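Local coordinates for putative cathepsin d (Ixodes ricinus, PDB 5N7Q), which probably cleaves internal peptide bonds of proteins as a pepsin-like aspartic endopeptidase, and here holds the inhibitor pepstatin A, at residues Ser242-Leu247 with Cys298-Met303; Glu265-Val270 with Asp285-Val290; Gly82-Phe87 with Gly106-Val111; Asn41-Ser46 with Phe75-Gly80. All blocks are in the same frame, centred on the assembly; numbering follows the deposited sequence. Where two conformers were deposited one is given.

Contact 1 of 4, residues Ser242-Leu247 with Cys298-Met303; sequences SLNQYL and CVSGFM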
loop_
_atom_site.group_PDB
_atom_site.type_symbol
_atom_site.label_atom_id
_atom_site.label_comp_id
_atom_site.label_asym_id
_atom_site.label_seq_id
_atom_site.Cartn_x
_atom_site.Cartn_y
_atom_site.Cartn_z
ATOM N N SER A 242 -17.907 0.267 -16.188
ATOM C CA SER A 242 -19.274 -0.169 -15.935
ATOM C C SER A 242 -19.719 0.032 -14.490
ATOM O O SER A 242 -20.846 0.475 -14.234
ATOM C CB SER A 242 -19.468 -1.617 -16.354
ATOM O OG SER A 242 -19.183 -1.770 -17.737
ATOM N N LEU A 243 -18.841 -0.287 -13.537
ATOM C CA LEU A 243 -19.163 -0.045 -12.139
ATOM C C LEU A 243 -19.449 1.438 -11.908
ATOM O O LEU A 243 -20.442 1.784 -11.288
ATOM C CB LEU A 243 -18.037 -0.536 -11.225
ATOM C CG LEU A 243 -18.224 -0.338 -9.724
ATOM C CD1 LEU A 243 -19.531 -0.907 -9.210
ATOM C CD2 LEU A 243 -17.053 -0.971 -8.989
ATOM N N ASN A 244 -18.559 2.291 -12.391
ATOM C CA ASN A 244 -18.801 3.726 -12.273
ATOM C C ASN A 244 -20.064 4.209 -12.975
ATOM O O ASN A 244 -20.759 5.043 -12.418
ATOM C CB ASN A 244 -17.564 4.528 -12.680
ATOM C CG ASN A 244 -16.555 4.593 -11.561
ATOM O OD1 ASN A 244 -16.788 5.310 -10.574
ATOM N ND2 ASN A 244 -15.495 3.808 -11.648
ATOM N N GLN A 245 -20.391 3.636 -14.127
ATOM C CA GLN A 245 -21.673 3.947 -14.779
ATOM C C GLN A 245 -22.861 3.626 -13.875
ATOM O O GLN A 245 -23.785 4.453 -13.744
ATOM C CB GLN A 245 -21.796 3.174 -16.085
ATOM C CG GLN A 245 -22.951 3.720 -16.926
ATOM C CD GLN A 245 -23.005 3.060 -18.273
ATOM O OE1 GLN A 245 -21.961 2.815 -18.896
ATOM N NE2 GLN A 245 -24.210 2.764 -18.741
ATOM N N TYR A 246 -22.828 2.459 -13.225
ATOM C CA TYR A 246 -23.894 2.072 -12.295
ATOM C C TYR A 246 -23.986 3.047 -11.122
ATOM O O TYR A 246 -25.075 3.331 -10.628
ATOM C CB TYR A 246 -23.606 0.661 -11.777
ATOM C CG TYR A 246 -24.718 0.007 -10.993
ATOM C CD1 TYR A 246 -25.832 -0.518 -11.648
ATOM C CD2 TYR A 246 -24.636 -0.175 -9.615
ATOM C CE1 TYR A 246 -26.836 -1.156 -10.952
ATOM C CE2 TYR A 246 -25.647 -0.802 -8.905
ATOM C CZ TYR A 246 -26.751 -1.338 -9.585
ATOM O OH TYR A 246 -27.764 -1.983 -8.889
ATOM N N LEU A 247 -22.828 3.531 -10.649
ATOM C CA LEU A 247 -22.787 4.450 -9.496
ATOM C C LEU A 247 -23.061 5.905 -9.828
ATOM O O LEU A 247 -23.231 6.731 -8.911
ATOM C CB LEU A 247 -21.442 4.336 -8.789
ATOM C CG LEU A 247 -21.059 2.959 -8.233
ATOM C CD1 LEU A 247 -19.658 3.026 -7.653
ATOM C CD2 LEU A 247 -22.026 2.444 -7.184
ATOM N N CYS A 298 -15.595 14.831 -5.011
ATOM C CA CYS A 298 -15.900 13.518 -4.442
ATOM C C CYS A 298 -15.480 12.488 -5.472
ATOM O O CYS A 298 -16.150 12.327 -6.513
ATOM C CB CYS A 298 -17.375 13.421 -4.100
ATOM S SG CYS A 298 -17.783 14.562 -2.755
ATOM N N VAL A 299 -14.376 11.814 -5.171
ATOM C CA VAL A 299 -13.741 10.905 -6.120
ATOM C C VAL A 299 -14.248 9.484 -5.865
ATOM O O VAL A 299 -14.291 9.006 -4.736
ATOM C CB VAL A 299 -12.214 11.003 -5.982
ATOM C CG1 VAL A 299 -11.500 9.874 -6.722
ATOM C CG2 VAL A 299 -11.749 12.363 -6.466
ATOM N N SER A 300 -14.633 8.799 -6.934
ATOM C CA SER A 300 -14.968 7.407 -6.838
ATOM C C SER A 300 -13.718 6.601 -6.511
ATOM O O SER A 300 -12.706 6.727 -7.201
ATOM C CB SER A 300 -15.512 6.911 -8.164
ATOM O OG SER A 300 -15.642 5.498 -8.119
ATOM N N GLY A 301 -13.815 5.756 -5.518
ATOM C CA GLY A 301 -12.701 4.908 -5.125
ATOM C C GLY A 301 -12.460 3.704 -6.008
ATOM O O GLY A 301 -11.690 2.832 -5.626
ATOM N N PHE A 302 -13.101 3.644 -7.166
ATOM C CA PHE A 302 -12.844 2.602 -8.163
ATOM C C PHE A 302 -12.294 3.233 -9.407
ATOM O O PHE A 302 -13.002 3.999 -10.078
ATOM C CB PHE A 302 -14.096 1.767 -8.454
ATOM C CG PHE A 302 -14.764 1.283 -7.224
ATOM C CD1 PHE A 302 -14.290 0.177 -6.561
ATOM C CD2 PHE A 302 -15.843 1.972 -6.694
ATOM C CE1 PHE A 302 -14.893 -0.237 -5.393
ATOM C CE2 PHE A 302 -16.455 1.560 -5.536
ATOM C CZ PHE A 302 -15.962 0.446 -4.870
ATOM N N MET A 303 -11.034 2.950 -9.731
ATOM C CA MET A 303 -10.337 3.511 -10.863
ATOM C C MET A 303 -9.796 2.411 -11.788
ATOM O O MET A 303 -9.432 1.332 -11.354
ATOM C CB MET A 303 -9.231 4.448 -10.401
ATOM C CG MET A 303 -8.176 3.797 -9.539
ATOM S SD MET A 303 -6.757 4.867 -9.210
ATOM C CE MET A 303 -5.765 4.694 -10.672
#

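Contact 2 of 4, residues Glu265-Val270 with Asp285-Val290; sequences ESLPNV and DYVLKV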
loop_
_atom_site.group_PDB
_atom_site.type_symbol
_atom_site.label_atom_id
_atom_site.label_comp_id
_atom_site.label_asym_id
_atom_site.label_seq_id
_atom_site.Cartn_x
_atom_site.Cartn_y
_atom_site.Cartn_z
ATOM N N GLU A 265 -25.394 9.992 -0.523
ATOM C CA GLU A 265 -26.188 9.160 0.381
ATOM C C GLU A 265 -27.084 8.143 -0.333
ATOM O O GLU A 265 -27.575 7.209 0.292
ATOM C CB GLU A 265 -27.028 10.007 1.322
ATOM C CG GLU A 265 -26.252 10.896 2.274
ATOM C CD GLU A 265 -25.296 10.091 3.138
ATOM O OE1 GLU A 265 -25.727 9.102 3.780
ATOM O OE2 GLU A 265 -24.099 10.447 3.158
ATOM N N SER A 266 -27.328 8.344 -1.628
ATOM C CA SER A 266 -28.093 7.392 -2.414
ATOM C C SER A 266 -27.239 6.279 -3.041
ATOM O O SER A 266 -27.778 5.396 -3.681
ATOM C CB SER A 266 -28.883 8.122 -3.499
ATOM O OG SER A 266 -29.883 8.946 -2.888
ATOM N N LEU A 267 -25.912 6.339 -2.883
ATOM C CA LEU A 267 -25.017 5.363 -3.517
ATOM C C LEU A 267 -25.100 3.991 -2.849
ATOM O O LEU A 267 -25.183 3.892 -1.647
ATOM C CB LEU A 267 -23.580 5.850 -3.473
ATOM C CG LEU A 267 -23.191 7.047 -4.318
ATOM C CD1 LEU A 267 -21.856 7.591 -3.837
ATOM C CD2 LEU A 267 -23.100 6.696 -5.780
ATOM N N PRO A 268 -25.137 2.927 -3.638
ATOM C CA PRO A 268 -25.174 1.577 -3.082
ATOM C C PRO A 268 -23.832 1.047 -2.586
ATOM O O PRO A 268 -22.767 1.510 -3.006
ATOM C CB PRO A 268 -25.654 0.746 -4.279
ATOM C CG PRO A 268 -25.052 1.445 -5.438
ATOM C CD PRO A 268 -25.087 2.911 -5.114
ATOM N N ASN A 269 -23.889 0.063 -1.703
ATOM C CA ASN A 269 -22.683 -0.661 -1.306
ATOM C C ASN A 269 -22.086 -1.386 -2.520
ATOM O O ASN A 269 -22.808 -1.738 -3.474
ATOM C CB ASN A 269 -22.977 -1.652 -0.168
ATOM C CG ASN A 269 -23.403 -0.964 1.134
ATOM O OD1 ASN A 269 -23.333 0.243 1.276
ATOM N ND2 ASN A 269 -23.894 -1.760 2.094
ATOM N N VAL A 270 -20.773 -1.615 -2.475
ATOM C CA VAL A 270 -20.057 -2.461 -3.434
ATOM C C VAL A 270 -19.388 -3.585 -2.650
ATOM O O VAL A 270 -18.764 -3.340 -1.630
ATOM C CB VAL A 270 -19.029 -1.655 -4.237
ATOM C CG1 VAL A 270 -18.199 -2.518 -5.162
ATOM C CG2 VAL A 270 -19.719 -0.572 -5.068
ATOM N N ASP A 285 -17.066 4.285 2.791
ATOM C CA ASP A 285 -15.771 3.626 2.621
ATOM C C ASP A 285 -15.110 3.965 1.279
ATOM O O ASP A 285 -13.900 4.173 1.221
ATOM C CB ASP A 285 -15.910 2.111 2.706
ATOM C CG ASP A 285 -16.478 1.639 4.033
ATOM O OD1 ASP A 285 -15.997 2.089 5.094
ATOM O OD2 ASP A 285 -17.412 0.798 4.014
ATOM N N TYR A 286 -15.898 4.054 0.193
ATOM C CA TYR A 286 -15.279 4.124 -1.138
ATOM C C TYR A 286 -15.243 5.477 -1.819
ATOM O O TYR A 286 -14.625 5.609 -2.846
ATOM C CB TYR A 286 -15.847 3.050 -2.070
ATOM C CG TYR A 286 -17.286 3.210 -2.518
ATOM C CD1 TYR A 286 -17.682 4.233 -3.382
ATOM C CD2 TYR A 286 -18.265 2.273 -2.136
ATOM C CE1 TYR A 286 -18.990 4.325 -3.832
ATOM C CE2 TYR A 286 -19.572 2.369 -2.596
ATOM C CZ TYR A 286 -19.918 3.410 -3.434
ATOM O OH TYR A 286 -21.224 3.501 -3.897
ATOM N N VAL A 287 -15.847 6.499 -1.232
ATOM C CA VAL A 287 -15.758 7.863 -1.773
ATOM C C VAL A 287 -14.645 8.601 -1.063
ATOM O O VAL A 287 -14.635 8.674 0.157
ATOM C CB VAL A 287 -17.089 8.631 -1.635
ATOM C CG1 VAL A 287 -16.946 10.087 -2.094
ATOM C CG2 VAL A 287 -18.189 7.915 -2.397
ATOM N N LEU A 288 -13.718 9.140 -1.840
ATOM C CA LEU A 288 -12.584 9.895 -1.308
ATOM C C LEU A 288 -12.790 11.379 -1.551
ATOM O O LEU A 288 -12.996 11.787 -2.683
ATOM C CB LEU A 288 -11.285 9.436 -1.974
ATOM C CG LEU A 288 -9.989 10.099 -1.454
ATOM C CD1 LEU A 288 -9.631 9.623 -0.069
ATOM C CD2 LEU A 288 -8.859 9.827 -2.431
ATOM N N LYS A 289 -12.693 12.185 -0.496
ATOM C CA LYS A 289 -12.653 13.655 -0.624
ATOM C C LYS A 289 -11.280 14.080 -1.088
ATOM O O LYS A 289 -10.274 13.717 -0.464
ATOM C CB LYS A 289 -12.916 14.363 0.705
ATOM C CG LYS A 289 -12.828 15.892 0.595
ATOM C CD LYS A 289 -12.952 16.570 1.952
ATOM C CE LYS A 289 -12.587 18.039 1.875
ATOM N NZ LYS A 289 -12.659 18.653 3.228
ATOM N N VAL A 290 -11.238 14.842 -2.176
ATOM C CA VAL A 290 -9.999 15.354 -2.768
ATOM C C VAL A 290 -10.237 16.832 -3.062
ATOM O O VAL A 290 -11.313 17.213 -3.487
ATOM C CB VAL A 290 -9.642 14.605 -4.067
ATOM C CG1 VAL A 290 -8.448 15.232 -4.790
ATOM C CG2 VAL A 290 -9.304 13.158 -3.750
#

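Contact 3 of 4, residues Gly82-Phe87 with Gly106-Val111; sequences GNVEGF and GEALVV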
loop_
_atom_site.group_PDB
_atom_site.type_symbol
_atom_site.label_atom_id
_atom_site.label_comp_id
_atom_site.label_asym_id
_atom_site.label_seq_id
_atom_site.Cartn_x
_atom_site.Cartn_y
_atom_site.Cartn_z
ATOM N N GLY A 82 4.991 6.997 -10.031
ATOM C CA GLY A 82 6.278 7.646 -10.062
ATOM C C GLY A 82 7.409 6.711 -10.441
ATOM O O GLY A 82 7.197 5.567 -10.823
ATOM N N ASN A 83 8.628 7.221 -10.337
ATOM C CA ASN A 83 9.788 6.382 -10.552
ATOM C C ASN A 83 10.987 6.893 -9.824
ATOM O O ASN A 83 11.046 8.049 -9.401
ATOM C CB ASN A 83 10.152 6.359 -12.003
ATOM C CG ASN A 83 10.635 7.682 -12.445
ATOM O OD1 ASN A 83 11.829 7.898 -12.686
ATOM N ND2 ASN A 83 9.722 8.608 -12.497
ATOM N N VAL A 84 11.957 5.994 -9.702
ATOM C CA VAL A 84 13.165 6.262 -8.921
ATOM C C VAL A 84 14.361 5.576 -9.560
ATOM O O VAL A 84 14.250 4.487 -10.129
ATOM C CB VAL A 84 12.973 5.878 -7.415
ATOM C CG1 VAL A 84 12.684 4.406 -7.251
ATOM C CG2 VAL A 84 14.146 6.335 -6.557
ATOM N N GLU A 85 15.506 6.240 -9.490
ATOM C CA GLU A 85 16.757 5.625 -9.897
ATOM C C GLU A 85 17.894 6.142 -9.032
ATOM O O GLU A 85 17.859 7.264 -8.502
ATOM C CB GLU A 85 17.025 5.850 -11.381
ATOM C CG GLU A 85 17.262 7.268 -11.775
ATOM C CD GLU A 85 17.621 7.422 -13.248
ATOM O OE1 GLU A 85 18.570 8.201 -13.540
ATOM O OE2 GLU A 85 16.962 6.761 -14.092
ATOM N N GLY A 86 18.879 5.284 -8.808
ATOM C CA GLY A 86 20.061 5.673 -8.052
ATOM C C GLY A 86 20.995 4.480 -7.951
ATOM O O GLY A 86 21.050 3.673 -8.885
ATOM N N PHE A 87 21.636 4.307 -6.801
ATOM C CA PHE A 87 22.541 3.177 -6.567
ATOM C C PHE A 87 22.271 2.523 -5.235
ATOM O O PHE A 87 21.775 3.167 -4.298
ATOM C CB PHE A 87 24.013 3.635 -6.660
ATOM C CG PHE A 87 24.390 4.674 -5.642
ATOM C CD1 PHE A 87 24.177 6.028 -5.892
ATOM C CD2 PHE A 87 24.924 4.305 -4.414
ATOM C CE1 PHE A 87 24.512 6.983 -4.936
ATOM C CE2 PHE A 87 25.252 5.257 -3.468
ATOM C CZ PHE A 87 25.051 6.593 -3.719
ATOM N N GLY A 106 18.165 1.492 -1.656
ATOM C CA GLY A 106 18.486 2.362 -2.778
ATOM C C GLY A 106 18.737 3.788 -2.311
ATOM O O GLY A 106 17.946 4.344 -1.543
ATOM N N GLU A 107 19.849 4.373 -2.762
ATOM C CA GLU A 107 20.104 5.794 -2.580
ATOM C C GLU A 107 19.612 6.475 -3.833
ATOM O O GLU A 107 20.226 6.377 -4.910
ATOM C CB GLU A 107 21.591 6.070 -2.390
ATOM C CG GLU A 107 22.216 5.423 -1.173
ATOM C CD GLU A 107 23.448 6.176 -0.681
ATOM O OE1 GLU A 107 23.430 7.423 -0.689
ATOM O OE2 GLU A 107 24.409 5.513 -0.232
ATOM N N ALA A 108 18.506 7.190 -3.711
ATOM C CA ALA A 108 17.846 7.815 -4.860
ATOM C C ALA A 108 18.543 9.101 -5.290
ATOM O O ALA A 108 18.832 9.960 -4.460
ATOM C CB ALA A 108 16.398 8.081 -4.505
ATOM N N LEU A 109 18.841 9.181 -6.583
ATOM C CA LEU A 109 19.368 10.386 -7.231
ATOM C C LEU A 109 18.365 11.087 -8.124
ATOM O O LEU A 109 18.426 12.317 -8.236
ATOM C CB LEU A 109 20.626 10.048 -8.044
ATOM C CG LEU A 109 21.762 9.369 -7.293
ATOM C CD1 LEU A 109 22.905 9.041 -8.253
ATOM C CD2 LEU A 109 22.272 10.247 -6.167
ATOM N N VAL A 110 17.493 10.325 -8.788
ATOM C CA VAL A 110 16.504 10.902 -9.697
ATOM C C VAL A 110 15.144 10.311 -9.347
ATOM O O VAL A 110 14.978 9.101 -9.302
ATOM C CB VAL A 110 16.885 10.658 -11.176
ATOM C CG1 VAL A 110 15.833 11.214 -12.131
ATOM C CG2 VAL A 110 18.228 11.320 -11.481
ATOM N N VAL A 111 14.169 11.202 -9.163
ATOM C CA VAL A 111 12.821 10.812 -8.783
ATOM C C VAL A 111 11.887 11.528 -9.734
ATOM O O VAL A 111 12.091 12.708 -10.066
ATOM C CB VAL A 111 12.517 11.146 -7.301
ATOM C CG1 VAL A 111 11.056 10.882 -6.948
ATOM C CG2 VAL A 111 13.431 10.333 -6.380
#

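Contact 4 of 4, residues Asn41-Ser46 with Phe75-Gly80; sequences NLWLPS and FTIVYG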
loop_
_atom_site.group_PDB
_atom_site.type_symbol
_atom_site.label_atom_id
_atom_site.label_comp_id
_atom_site.label_asym_id
_atom_site.label_seq_id
_atom_site.Cartn_x
_atom_site.Cartn_y
_atom_site.Cartn_z
ATOM N N ASN A 41 11.258 -3.141 -2.674
ATOM C CA ASN A 41 12.524 -2.413 -2.453
ATOM C C ASN A 41 12.377 -1.331 -1.397
ATOM O O ASN A 41 11.303 -0.707 -1.281
ATOM C CB ASN A 41 12.999 -1.767 -3.753
ATOM C CG ASN A 41 13.489 -2.785 -4.751
ATOM O OD1 ASN A 41 12.689 -3.384 -5.448
ATOM N ND2 ASN A 41 14.805 -3.020 -4.781
ATOM N N LEU A 42 13.459 -1.096 -0.658
ATOM C CA LEU A 42 13.596 0.067 0.215
ATOM C C LEU A 42 14.451 1.108 -0.495
ATOM O O LEU A 42 15.528 0.792 -1.008
ATOM C CB LEU A 42 14.282 -0.320 1.520
ATOM C CG LEU A 42 14.643 0.797 2.508
ATOM C CD1 LEU A 42 13.485 1.637 3.000
ATOM C CD2 LEU A 42 15.372 0.127 3.648
ATOM N N TRP A 43 13.995 2.360 -0.511
ATOM C CA TRP A 43 14.868 3.450 -0.992
ATOM C C TRP A 43 14.577 4.746 -0.259
ATOM O O TRP A 43 13.493 4.947 0.274
ATOM C CB TRP A 43 14.782 3.655 -2.509
ATOM C CG TRP A 43 13.436 4.083 -3.018
ATOM C CD1 TRP A 43 12.430 3.253 -3.498
ATOM C CD2 TRP A 43 12.911 5.404 -3.062
ATOM N NE1 TRP A 43 11.340 3.993 -3.836
ATOM C CE2 TRP A 43 11.583 5.312 -3.542
ATOM C CE3 TRP A 43 13.406 6.658 -2.684
ATOM C CZ2 TRP A 43 10.779 6.439 -3.738
ATOM C CZ3 TRP A 43 12.596 7.782 -2.876
ATOM C CH2 TRP A 43 11.297 7.648 -3.380
ATOM N N LEU A 44 15.597 5.597 -0.231
ATOM C CA LEU A 44 15.590 6.910 0.432
ATOM C C LEU A 44 16.371 7.889 -0.424
ATOM O O LEU A 44 17.240 7.471 -1.208
ATOM C CB LEU A 44 16.229 6.818 1.817
ATOM C CG LEU A 44 15.469 5.973 2.847
ATOM C CD1 LEU A 44 16.354 5.678 4.021
ATOM C CD2 LEU A 44 14.140 6.621 3.228
ATOM N N PRO A 45 16.098 9.205 -0.272
ATOM C CA PRO A 45 16.908 10.187 -1.017
ATOM C C PRO A 45 18.365 10.179 -0.553
ATOM O O PRO A 45 18.623 10.077 0.627
ATOM C CB PRO A 45 16.246 11.531 -0.644
ATOM C CG PRO A 45 14.886 11.158 -0.081
ATOM C CD PRO A 45 15.146 9.870 0.625
ATOM N N SER A 46 19.302 10.290 -1.489
ATOM C CA SER A 46 20.742 10.280 -1.161
ATOM C C SER A 46 21.267 11.669 -0.778
ATOM O O SER A 46 20.881 12.648 -1.393
ATOM C CB SER A 46 21.510 9.844 -2.393
ATOM O OG SER A 46 22.865 9.655 -2.102
ATOM N N PHE A 75 20.151 1.060 -9.704
ATOM C CA PHE A 75 18.789 0.518 -9.582
ATOM C C PHE A 75 17.801 1.504 -10.203
ATOM O O PHE A 75 18.010 2.704 -10.176
ATOM C CB PHE A 75 18.419 0.167 -8.142
ATOM C CG PHE A 75 17.951 1.346 -7.327
ATOM C CD1 PHE A 75 18.859 2.199 -6.730
ATOM C CD2 PHE A 75 16.590 1.602 -7.164
ATOM C CE1 PHE A 75 18.424 3.303 -5.995
ATOM C CE2 PHE A 75 16.154 2.691 -6.431
ATOM C CZ PHE A 75 17.069 3.545 -5.853
ATOM N N THR A 76 16.723 0.949 -10.755
ATOM C CA THR A 76 15.634 1.753 -11.308
ATOM C C THR A 76 14.337 1.035 -11.005
ATOM O O THR A 76 14.221 -0.181 -11.169
ATOM C CB THR A 76 15.776 2.018 -12.816
ATOM O OG1 THR A 76 14.785 2.969 -13.231
ATOM C CG2 THR A 76 15.677 0.733 -13.638
ATOM N N ILE A 77 13.357 1.802 -10.540
ATOM C CA ILE A 77 12.050 1.219 -10.232
ATOM C C ILE A 77 10.976 2.096 -10.823
ATOM O O ILE A 77 11.055 3.339 -10.728
ATOM C CB ILE A 77 11.778 1.052 -8.717
ATOM C CG1 ILE A 77 12.986 0.475 -7.994
ATOM C CG2 ILE A 77 10.558 0.162 -8.485
ATOM C CD1 ILE A 77 12.879 0.463 -6.486
ATOM N N VAL A 78 9.983 1.438 -11.412
ATOM C CA VAL A 78 8.836 2.100 -11.994
ATOM C C VAL A 78 7.606 1.740 -11.165
ATOM O O VAL A 78 7.322 0.557 -10.979
ATOM C CB VAL A 78 8.657 1.639 -13.451
ATOM C CG1 VAL A 78 7.493 2.354 -14.124
ATOM C CG2 VAL A 78 9.921 1.922 -14.252
ATOM N N TYR A 79 6.898 2.768 -10.696
ATOM C CA TYR A 79 5.632 2.592 -10.002
ATOM C C TYR A 79 4.478 3.145 -10.820
ATOM O O TYR A 79 4.678 3.869 -11.802
ATOM C CB TYR A 79 5.664 3.359 -8.689
ATOM C CG TYR A 79 6.766 2.930 -7.743
ATOM C CD1 TYR A 79 6.614 1.851 -6.909
ATOM C CD2 TYR A 79 7.962 3.635 -7.681
ATOM C CE1 TYR A 79 7.627 1.459 -6.035
ATOM C CE2 TYR A 79 8.982 3.248 -6.840
ATOM C CZ TYR A 79 8.821 2.194 -6.003
ATOM O OH TYR A 79 9.872 1.857 -5.188
ATOM N N GLY A 80 3.260 2.814 -10.418
ATOM C CA GLY A 80 2.104 3.433 -11.048
ATOM C C GLY A 80 2.126 4.939 -10.984
ATOM O O GLY A 80 1.713 5.591 -11.949
HETATM O O HOH W 1 9.786 -0.264 -3.556
#

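Contact 1 of 4, residues Ser242-Leu247 with Cys298-Met303
N244 and F302 mark where the backbones come nearest, their CA atoms 7.3 Å apart. Residues 242-247 are the last turn and a half of helix 237-247, and the chain at 298-303 is extended but kinks at G301. At that kink S300 OG accepts the backbone N-H of F302, forming an ST turn across the kink. N244 reaches over with a whole amide. S300 OG donates to N244 OD1, the two oxygens 2.7 Å apart, with the hydroxyl on a lone pair in the plane of the amide carbonyl. N244 ND2 donates to F302 O, 3.0 Å between the heavy atoms, approaching from above the F302 carbonyl plane, and also donates within its own helix to V240 O. Asparagine suits this buried place because one flat group offers an acceptor and a donor side by side, and S300 OG, both giving and receiving, is gripped from two directions. Both segments belong to the C-terminal lobe of the two-lobed pepsin fold, where this helix packs on the strands of its sheet. The apolar half of the contact lies beside the amide. F302 has CG anti to the carbonyl carbon (chi1 -49°), and its ring presents one face to L243 CD2, a CH-pi contact 3.9 Å from the centroid and displaced toward the rim. L247 CD1 lies 4.1 Å from F302 CD2, the two side chains at about a right angle. The two leucines, one turn apart, thus bring a methyl each to the broad ring, which also meets the ring of Y286.

Contact 2 of 4, residues Glu265-Val270 with Asp285-Val290
Y286 pushes its ring like a peg into a bend formed by L267, P268 and V270, in the C-terminal lobe of the pepsin-like fold. Here the loop leading into strand 270-274 lies against the end of helix 283-286 and the start of strand 287-292. The backbones stay well apart, with the V270 and Y286 CA atoms 8.5 Å from each other, a gap that needs a long side chain to span it. Y286 starts with CG between the backbone N and the carbonyl carbon (chi1 69°). V270 CG2 comes within 3.8 Å of Y286 CE2, the two side chains at about a right angle. L267 fills the hollow between Y286 and V287: its CB lies 3.4 Å from Y286 OH, and the longer leucine reaches V287 CG2 with CD1 at 4.0 Å, while V270 needs only CG2 to meet the ring. The ring of P268 restricts its phi, and its psi of 158° accompanies an extended chain whose carbonyl faces the tyrosine; L247 of helix 237-247 touches both P268 and Y286. At the tip of the peg, Y286 OH donates to P268 O at 2.7 Å, the oxygen lying in the ring plane at its edge.

Contact 3 of 4, residues Gly82-Phe87 with Gly106-Val111
V84 and A108 meet at the apolar centre, V84 CG2 lying 3.5 Å from A108 CB, with V111 CG2 beside them on V84's side of the sheet. W43 touches both V84 and A108, so alanine's small methyl suits a site filled by larger groups. Strands 82-95 and 103-112 pair antiparallel in the N-terminal lobe of the pepsin-like fold, with a classic beta bulge in 103-112: L109 and V110 both face E85. E85 O takes two N-H groups, L109 N at 2.9 Å and V110 N at 3.1 Å, which takes up the extra residue; the chain turns a corner at L109. Beside the bulge G86 CA comes within 3.2 Å of E107 O, where a CB would collide. On the opposite face from V84, E85 runs alongside V110, its CG 3.5 Å from V110 CB. Farther out, F87 sets CG between the backbone N and the carbonyl carbon (chi1 61°), and one ring face receives E107 CB in a CH-pi contact while L109 CD1 meets the edge. The E107 carboxylate lies against this ring too, CD 3.4 Å from F87 CE2, while its oxygens bond to S46 OG and S89 OG. E107 N donates to F87 O at 2.7 Å.

Contact 4 of 4, residues Asn41-Ser46 with Phe75-Gly80
W43 and Y79 join through one hydrogen bond, W43 NE1 donating to Y79 OH at 2.9 Å. The bond is bent, 137° at the hydrogen, although the oxygen lies near the indole plane at its edge. W43 holds CG between the backbone N and the carbonyl carbon (chi1 63°), and the two side chains run past one another, pointing opposite ways. A water bridges Y79 OH to N41 O: it lies 2.7 Å from Y79 OH and donates to N41 O. Tyrosine suits the spot because its hydroxyl can accept from the indole and still meet the water. I77 reaches toward N41 and W43, CD1 anti to CA, bringing that methyl to 3.5 Å from N41 CB and 4.1 Å from W43 CD1. Its CG2 branch lies over one face of the Y79 ring. N41 OD1 accepts from V134 N, and I77 CD1 packs chiefly on N41 CB and CG. Beyond, F75 CZ touches W43 CB at 4.1 Å. The side chain of Y79 is about 4 Å from that of D36, a predicted active-site residue, and V78 and G80 bind the inhibitor through their backbones: residues 75-80 belong to the flap of pepsin-like peptidases, whose tyrosine is characteristically hydrogen-bonded to a tryptophan of the N-terminal lobe.

From the N terminus, contact 4 comes first: strand 42-45 meets residues 75-80 after a loop that includes the short helix 52-55. Strand 82-95 then follows directly, and contact 3 closes a shorter, mostly stranded excursion by pairing 82-87 with 106-111. These two contacts stand in series, yet they touch, with centres about 5 Å apart, tying the flap to the rest of the N-terminal lobe. Far along the chain, helix 237-247 opens contact 1, which closes only at 298-303; contact 2, joining 265-270 to 285-290, is nested inside that loop. Contacts 1 and 2 unite helix, loop and sheet of the C-terminal lobe; the centres of contacts 1 and 4 lie about 31 Å apart.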